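Local coordinates for protein succinate-semialdehyde dehydrogenase (Synechococcus sp., PDB 4ITB) that probably oxidises succinate semialdehyde to succinate, passing hydride to NADP+ from an adduct covalently held on the enzyme, at residues A[260-265]-A[361-366]; A[228-233]-A[387-392]. All coordinates share one frame; numbering follows the deposited sequence.

Contact 1 (A[260-265]-A[361-366]); sequences NGQSCI and ELFAPV. With NDP (NADPH dihydro-nicotinamide-adenine-dinucleotide phosphate), chain C; SSN (4-oxobutanoic acid), chain D; EDO (1,2-ethanediol), chain H.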
loop_
_atom_site.group_PDB
_atom_site.type_symbol
_atom_site.label_atom_id
_atom_site.label_comp_id
_atom_site.label_asym_id
_atom_site.label_seq_id
_atom_site.Cartn_x
_atom_site.Cartn_y
_atom_site.Cartn_z
ATOM N N ASN A 260 -7.658 -17.849 -24.143
ATOM C CA ASN A 260 -8.609 -18.929 -23.848
ATOM C C ASN A 260 -9.547 -18.584 -22.693
ATOM O O ASN A 260 -9.973 -19.457 -21.930
ATOM C CB ASN A 260 -7.864 -20.249 -23.609
ATOM C CG ASN A 260 -6.887 -20.569 -24.733
ATOM O OD1 ASN A 260 -7.147 -20.248 -25.894
ATOM N ND2 ASN A 260 -5.754 -21.192 -24.392
ATOM N N GLY A 261 -9.851 -17.294 -22.574
ATOM C CA GLY A 261 -10.733 -16.791 -21.537
ATOM C C GLY A 261 -10.059 -16.488 -20.208
ATOM O O GLY A 261 -10.676 -15.928 -19.304
ATOM N N GLN A 262 -8.788 -16.857 -20.089
ATOM C CA GLN A 262 -8.101 -16.830 -18.802
ATOM C C GLN A 262 -7.393 -15.499 -18.558
ATOM O O GLN A 262 -6.164 -15.414 -18.489
ATOM C CB GLN A 262 -7.133 -18.012 -18.723
ATOM C CG GLN A 262 -7.836 -19.359 -18.933
ATOM C CD GLN A 262 -6.891 -20.467 -19.333
ATOM O OE1 GLN A 262 -6.919 -21.555 -18.749
ATOM N NE2 GLN A 262 -6.060 -20.211 -20.335
ATOM N N SER A 263 -8.192 -14.444 -18.439
ATOM C CA SER A 263 -7.671 -13.120 -18.127
ATOM C C SER A 263 -8.502 -12.460 -17.055
ATOM O O SER A 263 -9.735 -12.531 -17.071
ATOM C CB SER A 263 -7.668 -12.224 -19.358
ATOM O OG SER A 263 -7.339 -10.895 -18.980
ATOM N N CYS A 264 -7.811 -11.794 -16.139
ATOM C CA CYS A 264 -8.426 -11.015 -15.081
ATOM C C CYS A 264 -9.360 -9.932 -15.630
ATOM O O CYS A 264 -10.347 -9.590 -14.994
ATOM C CB CYS A 264 -7.322 -10.380 -14.228
ATOM S SG CYS A 264 -6.263 -9.211 -15.137
ATOM N N ILE A 265 -9.032 -9.413 -16.812
ATOM C CA ILE A 265 -9.813 -8.355 -17.460
ATOM C C ILE A 265 -10.555 -8.837 -18.709
ATOM O O ILE A 265 -10.890 -8.037 -19.581
ATOM C CB ILE A 265 -8.956 -7.108 -17.808
ATOM C CG1 ILE A 265 -7.727 -7.511 -18.623
ATOM C CG2 ILE A 265 -8.565 -6.356 -16.536
ATOM C CD1 ILE A 265 -6.874 -6.330 -19.094
ATOM N N GLU A 361 -15.810 -15.763 -10.647
ATOM C CA GLU A 361 -15.006 -15.478 -11.831
ATOM C C GLU A 361 -14.975 -16.693 -12.746
ATOM O O GLU A 361 -14.606 -17.794 -12.318
ATOM C CB GLU A 361 -13.570 -15.092 -11.463
ATOM C CG GLU A 361 -12.707 -14.808 -12.697
ATOM C CD GLU A 361 -11.333 -14.237 -12.379
ATOM O OE1 GLU A 361 -10.690 -14.712 -11.412
ATOM O OE2 GLU A 361 -10.881 -13.321 -13.103
ATOM N N LEU A 362 -15.367 -16.491 -14.000
ATOM C CA LEU A 362 -15.356 -17.562 -14.994
ATOM C C LEU A 362 -14.085 -17.454 -15.826
ATOM O O LEU A 362 -13.974 -16.591 -16.703
ATOM C CB LEU A 362 -16.602 -17.483 -15.879
ATOM C CG LEU A 362 -17.944 -17.597 -15.145
ATOM C CD1 LEU A 362 -19.104 -17.677 -16.131
ATOM C CD2 LEU A 362 -17.940 -18.784 -14.190
ATOM N N PHE A 363 -13.117 -18.313 -15.523
ATOM C CA PHE A 363 -11.771 -18.219 -16.085
ATOM C C PHE A 363 -11.661 -19.203 -17.240
ATOM O O PHE A 363 -10.947 -20.200 -17.174
ATOM C CB PHE A 363 -10.718 -18.511 -15.002
ATOM C CG PHE A 363 -9.533 -17.577 -15.027
ATOM C CD1 PHE A 363 -9.707 -16.205 -14.878
ATOM C CD2 PHE A 363 -8.242 -18.072 -15.174
ATOM C CE1 PHE A 363 -8.616 -15.339 -14.885
ATOM C CE2 PHE A 363 -7.144 -17.210 -15.180
ATOM C CZ PHE A 363 -7.336 -15.844 -15.036
ATOM N N ALA A 364 -12.389 -18.896 -18.306
ATOM C CA ALA A 364 -12.613 -19.792 -19.430
ATOM C C ALA A 364 -13.492 -18.988 -20.384
ATOM O O ALA A 364 -14.025 -17.955 -19.990
ATOM C CB ALA A 364 -13.337 -21.044 -18.956
ATOM N N PRO A 365 -13.655 -19.444 -21.638
ATOM C CA PRO A 365 -14.366 -18.588 -22.602
ATOM C C PRO A 365 -15.885 -18.704 -22.486
ATOM O O PRO A 365 -16.563 -19.131 -23.430
ATOM C CB PRO A 365 -13.882 -19.117 -23.952
ATOM C CG PRO A 365 -13.596 -20.564 -23.698
ATOM C CD PRO A 365 -13.044 -20.620 -22.290
ATOM N N VAL A 366 -16.400 -18.322 -21.320
ATOM C CA VAL A 366 -17.803 -18.506 -20.981
ATOM C C VAL A 366 -18.434 -17.159 -20.631
ATOM O O VAL A 366 -18.125 -16.559 -19.598
ATOM C CB VAL A 366 -17.961 -19.473 -19.791
ATOM C CG1 VAL A 366 -19.428 -19.642 -19.418
ATOM C CG2 VAL A 366 -17.333 -20.819 -20.113
HETATM P PA NDP C . -3.481 -19.366 -7.751
HETATM O O1A NDP C . -3.901 -18.088 -7.079
HETATM O O2A NDP C . -3.468 -20.633 -6.942
HETATM O O5B NDP C . -1.974 -19.171 -8.289
HETATM C C5B NDP C . -1.323 -17.906 -8.447
HETATM C C4B NDP C . 0.076 -17.942 -7.833
HETATM O O4B NDP C . -0.054 -17.954 -6.408
HETATM C C3B NDP C . 0.887 -19.188 -8.183
HETATM O O3B NDP C . 2.278 -18.838 -8.191
HETATM C C2B NDP C . 0.596 -20.083 -6.996
HETATM O O2B NDP C . 1.593 -21.069 -6.798
HETATM C C1B NDP C . 0.661 -19.075 -5.887
HETATM N N9A NDP C . -0.050 -19.438 -4.659
HETATM C C8A NDP C . -1.203 -20.133 -4.532
HETATM N N7A NDP C . -1.554 -20.220 -3.222
HETATM C C5A NDP C . -0.629 -19.545 -2.519
HETATM C C6A NDP C . -0.377 -19.243 -1.105
HETATM N N6A NDP C . -1.234 -19.676 -0.152
HETATM N N1A NDP C . 0.719 -18.516 -0.815
HETATM C C2A NDP C . 1.577 -18.076 -1.745
HETATM N N3A NDP C . 1.423 -18.328 -3.050
HETATM C C4A NDP C . 0.357 -19.039 -3.470
HETATM O O3 NDP C . -4.381 -19.612 -9.068
HETATM P PN NDP C . -4.959 -21.002 -9.677
HETATM O O1N NDP C . -5.399 -21.975 -8.603
HETATM O O2N NDP C . -4.026 -21.466 -10.763
HETATM O O5D NDP C . -6.269 -20.398 -10.389
HETATM C C5D NDP C . -7.497 -20.379 -9.660
HETATM C C4D NDP C . -8.306 -19.135 -10.008
HETATM O O4D NDP C . -7.645 -17.943 -9.568
HETATM C C3D NDP C . -8.483 -18.940 -11.503
HETATM O O3D NDP C . -9.581 -19.687 -12.019
HETATM C C2D NDP C . -8.761 -17.459 -11.577
HETATM O O2D NDP C . -10.124 -17.237 -11.191
HETATM C C1D NDP C . -7.831 -16.880 -10.517
HETATM N N1N NDP C . -6.560 -16.436 -11.131
HETATM C C2N NDP C . -6.384 -15.128 -11.367
HETATM C C3N NDP C . -5.364 -14.666 -12.198
HETATM C C7N NDP C . -5.178 -13.196 -12.443
HETATM O O7N NDP C . -4.628 -12.817 -13.469
HETATM N N7N NDP C . -5.598 -12.320 -11.536
HETATM C C4N NDP C . -4.417 -15.627 -12.873
HETATM C C5N NDP C . -4.538 -16.962 -12.305
HETATM C C6N NDP C . -5.584 -17.308 -11.463
HETATM P P2B NDP C . 1.375 -22.589 -7.268
HETATM O O1X NDP C . 2.637 -23.248 -6.803
HETATM O O2X NDP C . 0.155 -23.071 -6.503
HETATM O O3X NDP C . 1.170 -22.608 -8.753
HETATM C C1 SSN D . -3.377 -8.201 -18.511
HETATM O O1 SSN D . -2.549 -7.370 -18.045
HETATM C C2 SSN D . -4.149 -9.125 -17.629
HETATM O O2 SSN D . -3.561 -8.265 -19.749
HETATM C C3 SSN D . -3.785 -9.280 -16.192
HETATM C C4 SSN D . -4.640 -10.171 -15.345
HETATM O O4 SSN D . -4.929 -11.448 -15.806
HETATM C C1 EDO H . -12.348 -21.049 -11.868
HETATM O O1 EDO H . -12.326 -19.621 -11.660
HETATM C C2 EDO H . -12.494 -21.363 -13.353
HETATM O O2 EDO H . -13.588 -20.604 -13.872
#

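Contact 2 (A[228-233]-A[387-392]); sequences LLELGG and FGLGAS. With NDP (NADPH dihydro-nicotinamide-adenine-dinucleotide phosphate), chain C; SSN (4-oxobutanoic acid), chain D; EDO (1,2-ethanediol), chain L.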
loop_
_atom_site.group_PDB
_atom_site.type_symbol
_atom_site.label_atom_id
_atom_site.label_comp_id
_atom_site.label_asym_id
_atom_site.label_seq_id
_atom_site.Cartn_x
_atom_site.Cartn_y
_atom_site.Cartn_z
ATOM N N LEU A 228 1.146 -5.347 -2.910
ATOM C CA LEU A 228 0.272 -4.967 -4.007
ATOM C C LEU A 228 -0.369 -6.270 -4.460
ATOM O O LEU A 228 0.333 -7.271 -4.637
ATOM C CB LEU A 228 1.078 -4.343 -5.157
ATOM C CG LEU A 228 0.286 -3.907 -6.406
ATOM C CD1 LEU A 228 1.015 -2.760 -7.088
ATOM C CD2 LEU A 228 0.077 -5.049 -7.396
ATOM N N LEU A 229 -1.685 -6.261 -4.642
ATOM C CA LEU A 229 -2.432 -7.438 -5.071
ATOM C C LEU A 229 -3.259 -7.121 -6.306
ATOM O O LEU A 229 -3.983 -6.122 -6.342
ATOM C CB LEU A 229 -3.392 -7.893 -3.968
ATOM C CG LEU A 229 -2.799 -8.333 -2.630
ATOM C CD1 LEU A 229 -3.903 -8.772 -1.698
ATOM C CD2 LEU A 229 -1.792 -9.461 -2.817
ATOM N N GLU A 230 -3.173 -7.989 -7.308
ATOM C CA GLU A 230 -4.106 -7.948 -8.424
ATOM C C GLU A 230 -4.730 -9.318 -8.544
ATOM O O GLU A 230 -4.072 -10.291 -8.923
ATOM C CB GLU A 230 -3.426 -7.542 -9.725
ATOM C CG GLU A 230 -4.413 -7.296 -10.867
ATOM C CD GLU A 230 -4.446 -8.438 -11.861
ATOM O OE1 GLU A 230 -5.396 -9.241 -11.806
ATOM O OE2 GLU A 230 -3.518 -8.523 -12.691
ATOM N N LEU A 231 -5.998 -9.399 -8.193
ATOM C CA LEU A 231 -6.667 -10.669 -8.149
ATOM C C LEU A 231 -7.627 -10.725 -9.347
ATOM O O LEU A 231 -7.438 -9.999 -10.328
ATOM C CB LEU A 231 -7.307 -10.860 -6.767
ATOM C CG LEU A 231 -6.290 -10.542 -5.645
ATOM C CD1 LEU A 231 -6.929 -10.613 -4.258
ATOM C CD2 LEU A 231 -5.019 -11.421 -5.705
ATOM N N GLY A 232 -8.625 -11.577 -9.304
ATOM C CA GLY A 232 -9.465 -11.704 -10.482
ATOM C C GLY A 232 -10.419 -10.545 -10.702
ATOM O O GLY A 232 -10.387 -9.512 -10.013
ATOM N N GLY A 233 -11.281 -10.726 -11.691
ATOM C CA GLY A 233 -12.368 -9.800 -11.924
ATOM C C GLY A 233 -13.548 -10.532 -12.529
ATOM O O GLY A 233 -13.446 -11.679 -12.952
ATOM N N PHE A 387 -15.868 -8.244 -7.002
ATOM C CA PHE A 387 -14.683 -7.785 -7.719
ATOM C C PHE A 387 -14.855 -6.354 -8.191
ATOM O O PHE A 387 -15.944 -5.776 -8.099
ATOM C CB PHE A 387 -14.421 -8.671 -8.942
ATOM C CG PHE A 387 -14.472 -10.145 -8.653
ATOM C CD1 PHE A 387 -13.405 -10.789 -8.049
ATOM C CD2 PHE A 387 -15.585 -10.888 -9.004
ATOM C CE1 PHE A 387 -13.458 -12.157 -7.792
ATOM C CE2 PHE A 387 -15.645 -12.248 -8.751
ATOM C CZ PHE A 387 -14.585 -12.882 -8.147
ATOM N N GLY A 388 -13.779 -5.780 -8.715
ATOM C CA GLY A 388 -13.825 -4.419 -9.213
ATOM C C GLY A 388 -12.563 -4.084 -9.974
ATOM O O GLY A 388 -11.864 -3.114 -9.647
ATOM N N LEU A 389 -12.259 -4.880 -10.989
ATOM C CA LEU A 389 -11.012 -4.693 -11.721
ATOM C C LEU A 389 -11.200 -3.754 -12.909
ATOM O O LEU A 389 -10.825 -2.579 -12.839
ATOM C CB LEU A 389 -10.428 -6.044 -12.142
ATOM C CG LEU A 389 -9.050 -5.995 -12.802
ATOM C CD1 LEU A 389 -8.069 -5.164 -11.969
ATOM C CD2 LEU A 389 -8.521 -7.400 -13.001
ATOM N N GLY A 390 -11.789 -4.255 -13.993
ATOM C CA GLY A 390 -12.058 -3.419 -15.157
ATOM C C GLY A 390 -13.537 -3.334 -15.508
ATOM O O GLY A 390 -14.372 -4.030 -14.940
ATOM N N ALA A 391 -13.852 -2.463 -16.461
ATOM C CA ALA A 391 -15.218 -2.314 -16.941
ATOM C C ALA A 391 -15.165 -1.677 -18.313
ATOM O O ALA A 391 -14.363 -0.774 -18.547
ATOM C CB ALA A 391 -16.035 -1.452 -15.989
ATOM N N SER A 392 -16.023 -2.146 -19.214
ATOM C CA SER A 392 -16.104 -1.606 -20.567
ATOM C C SER A 392 -17.543 -1.206 -20.846
ATOM O O SER A 392 -18.463 -1.953 -20.505
ATOM C CB SER A 392 -15.644 -2.670 -21.565
ATOM O OG SER A 392 -15.764 -2.223 -22.906
HETATM P PA NDP C . -3.481 -19.366 -7.751
HETATM O O1A NDP C . -3.901 -18.088 -7.079
HETATM O O2A NDP C . -3.468 -20.633 -6.942
HETATM O O5B NDP C . -1.974 -19.171 -8.289
HETATM C C5B NDP C . -1.323 -17.906 -8.447
HETATM C C4B NDP C . 0.076 -17.942 -7.833
HETATM O O4B NDP C . -0.054 -17.954 -6.408
HETATM C C3B NDP C . 0.887 -19.188 -8.183
HETATM O O3B NDP C . 2.278 -18.838 -8.191
HETATM C C2B NDP C . 0.596 -20.083 -6.996
HETATM O O2B NDP C . 1.593 -21.069 -6.798
HETATM C C1B NDP C . 0.661 -19.075 -5.887
HETATM N N9A NDP C . -0.050 -19.438 -4.659
HETATM C C8A NDP C . -1.203 -20.133 -4.532
HETATM N N7A NDP C . -1.554 -20.220 -3.222
HETATM C C5A NDP C . -0.629 -19.545 -2.519
HETATM C C6A NDP C . -0.377 -19.243 -1.105
HETATM N N6A NDP C . -1.234 -19.676 -0.152
HETATM N N1A NDP C . 0.719 -18.516 -0.815
HETATM C C2A NDP C . 1.577 -18.076 -1.745
HETATM N N3A NDP C . 1.423 -18.328 -3.050
HETATM C C4A NDP C . 0.357 -19.039 -3.470
HETATM O O3 NDP C . -4.381 -19.612 -9.068
HETATM P PN NDP C . -4.959 -21.002 -9.677
HETATM O O1N NDP C . -5.399 -21.975 -8.603
HETATM O O2N NDP C . -4.026 -21.466 -10.763
HETATM O O5D NDP C . -6.269 -20.398 -10.389
HETATM C C5D NDP C . -7.497 -20.379 -9.660
HETATM C C4D NDP C . -8.306 -19.135 -10.008
HETATM O O4D NDP C . -7.645 -17.943 -9.568
HETATM C C3D NDP C . -8.483 -18.940 -11.503
HETATM O O3D NDP C . -9.581 -19.687 -12.019
HETATM C C2D NDP C . -8.761 -17.459 -11.577
HETATM O O2D NDP C . -10.124 -17.237 -11.191
HETATM C C1D NDP C . -7.831 -16.880 -10.517
HETATM N N1N NDP C . -6.560 -16.436 -11.131
HETATM C C2N NDP C . -6.384 -15.128 -11.367
HETATM C C3N NDP C . -5.364 -14.666 -12.198
HETATM C C7N NDP C . -5.178 -13.196 -12.443
HETATM O O7N NDP C . -4.628 -12.817 -13.469
HETATM N N7N NDP C . -5.598 -12.320 -11.536
HETATM C C4N NDP C . -4.417 -15.627 -12.873
HETATM C C5N NDP C . -4.538 -16.962 -12.305
HETATM C C6N NDP C . -5.584 -17.308 -11.463
HETATM P P2B NDP C . 1.375 -22.589 -7.268
HETATM O O1X NDP C . 2.637 -23.248 -6.803
HETATM O O2X NDP C . 0.155 -23.071 -6.503
HETATM O O3X NDP C . 1.170 -22.608 -8.753
HETATM C C1 SSN D . -3.377 -8.201 -18.511
HETATM O O1 SSN D . -2.549 -7.370 -18.045
HETATM C C2 SSN D . -4.149 -9.125 -17.629
HETATM O O2 SSN D . -3.561 -8.265 -19.749
HETATM C C3 SSN D . -3.785 -9.280 -16.192
HETATM C C4 SSN D . -4.640 -10.171 -15.345
HETATM O O4 SSN D . -4.929 -11.448 -15.806
HETATM C C1 EDO L . -10.325 -14.338 -8.203
HETATM O O1 EDO L . -9.583 -13.417 -7.389
HETATM C C2 EDO L . -11.147 -15.222 -7.272
HETATM O O2 EDO L . -10.274 -16.095 -6.544
#

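Contact 1 (A[260-265]-A[361-366])
Rotated to chi1 -137°, the side chain of Phe-363 lies flat against the backbone of Gln-262. Gln-262 CA sits over the middle of the ring, Phe-363 CZ lies 3.5 Å from Gln-262 C, and Phe-363 CE2 meets Gln-262 CB at 3.6 Å. The opposite face carries the nicotinamide ribose of NADPH, with C2D 3.5 Å above the ring plane. A broad aromatic suits a place between peptide and sugar. The Gln-262 side chain crosses the ring at about a right angle and leads away from it, and its OE1 accepts from Ala-307 N. The backbones come so close that a CB on Gly-261 would fall 2.2 Å from Ala-364 C and also hit the carbonyl of Asn-260; Pro-365 CD packs 3.3 Å from that Asn-260 O. The extended Glu-361 takes the ribose hydroxyl O2D on OE1 at 2.6 Å. No hydrogen bond joins the segments directly; packing is supplemented by Lys-268, which is hydrogen-bonded to Ser-263 O and salt-bridged to Glu-361 OE2. Cys-264 SG is bonded to C4 of the semialdehyde at 1.9 Å, and Cys-264 N donates nearly straight (161°) to its O4; Asn-133 ND2 also bonds the ligand. This is consistent with a thiohemiacetal adduct whose oxygen probably lies in an oxyanion hole, as in the aldehyde dehydrogenases.

Contact 2 (A[228-233]-A[387-392])
Phe-387 lays CB and the root of its ring against Gly-233, with Phe-387 CB 3.8 Å from Gly-233 CA and the Gly-233 carbonyl carbon over one ring face. Beside it, a methyl on Gly-233 would stand only 3.1 Å from Leu-389 CB, so the lack of a side chain permits the close fit. With CG anti to the backbone N (chi1 -174°), Leu-389 sends CD2 inward to within 3.8 Å of Glu-230 OE1. That oxygen accepts an almost linear bond (172°) from the nicotinamide amide N7N, while Glu-230 OE2, salt-bridged to Arg-141, lies 3.3 Å from C4 of the semialdehyde. Leu-Glu-Leu-Gly-Gly here is probably the glutamate motif of the aldehyde dehydrogenases. The looser side is that of the partly exposed Phe-387, where an ethanediol accepts from Gly-232 N. Replacing Phe-387 by a serine would probably open a gap over the Gly-233 peptide. Strand 227-230, in the eight-stranded mixed sheet, is flanked by strands 201-207 and 434-435; Leu-229 packs on helix 210-222 and, with Leu-231, on Ile-224 of the second subunit. Strand 390-394 lies beside strand 235-239 in the seven-stranded sheet, so the contact spans the join between the sheets.

The contacts meet at the Cys-264 adduct and the nicotinamide end of NADPH, their centres about 12 Å apart, and contact 1 is nested within the chain loop that contact 2 closes. Glu-361 OE2 of contact 1 lies 3.0 Å from Gly-233 N of contact 2, a probable hydrogen bond, and Lys-268 binds both this carboxylate and the Gly-233 carbonyl. Cys-264 CB packs against two side chains of contact 2, 3.3 Å from Glu-230 OE1 and 3.4 Å from Leu-389 CD2. The pair thus grips NADPH at ribose and carboxamide. Nicotinamide C4N remains 6.0 Å from C4 of the bound semialdehyde, a separation beyond hydride-transfer distance; the cofactor modelled here is the reduced form.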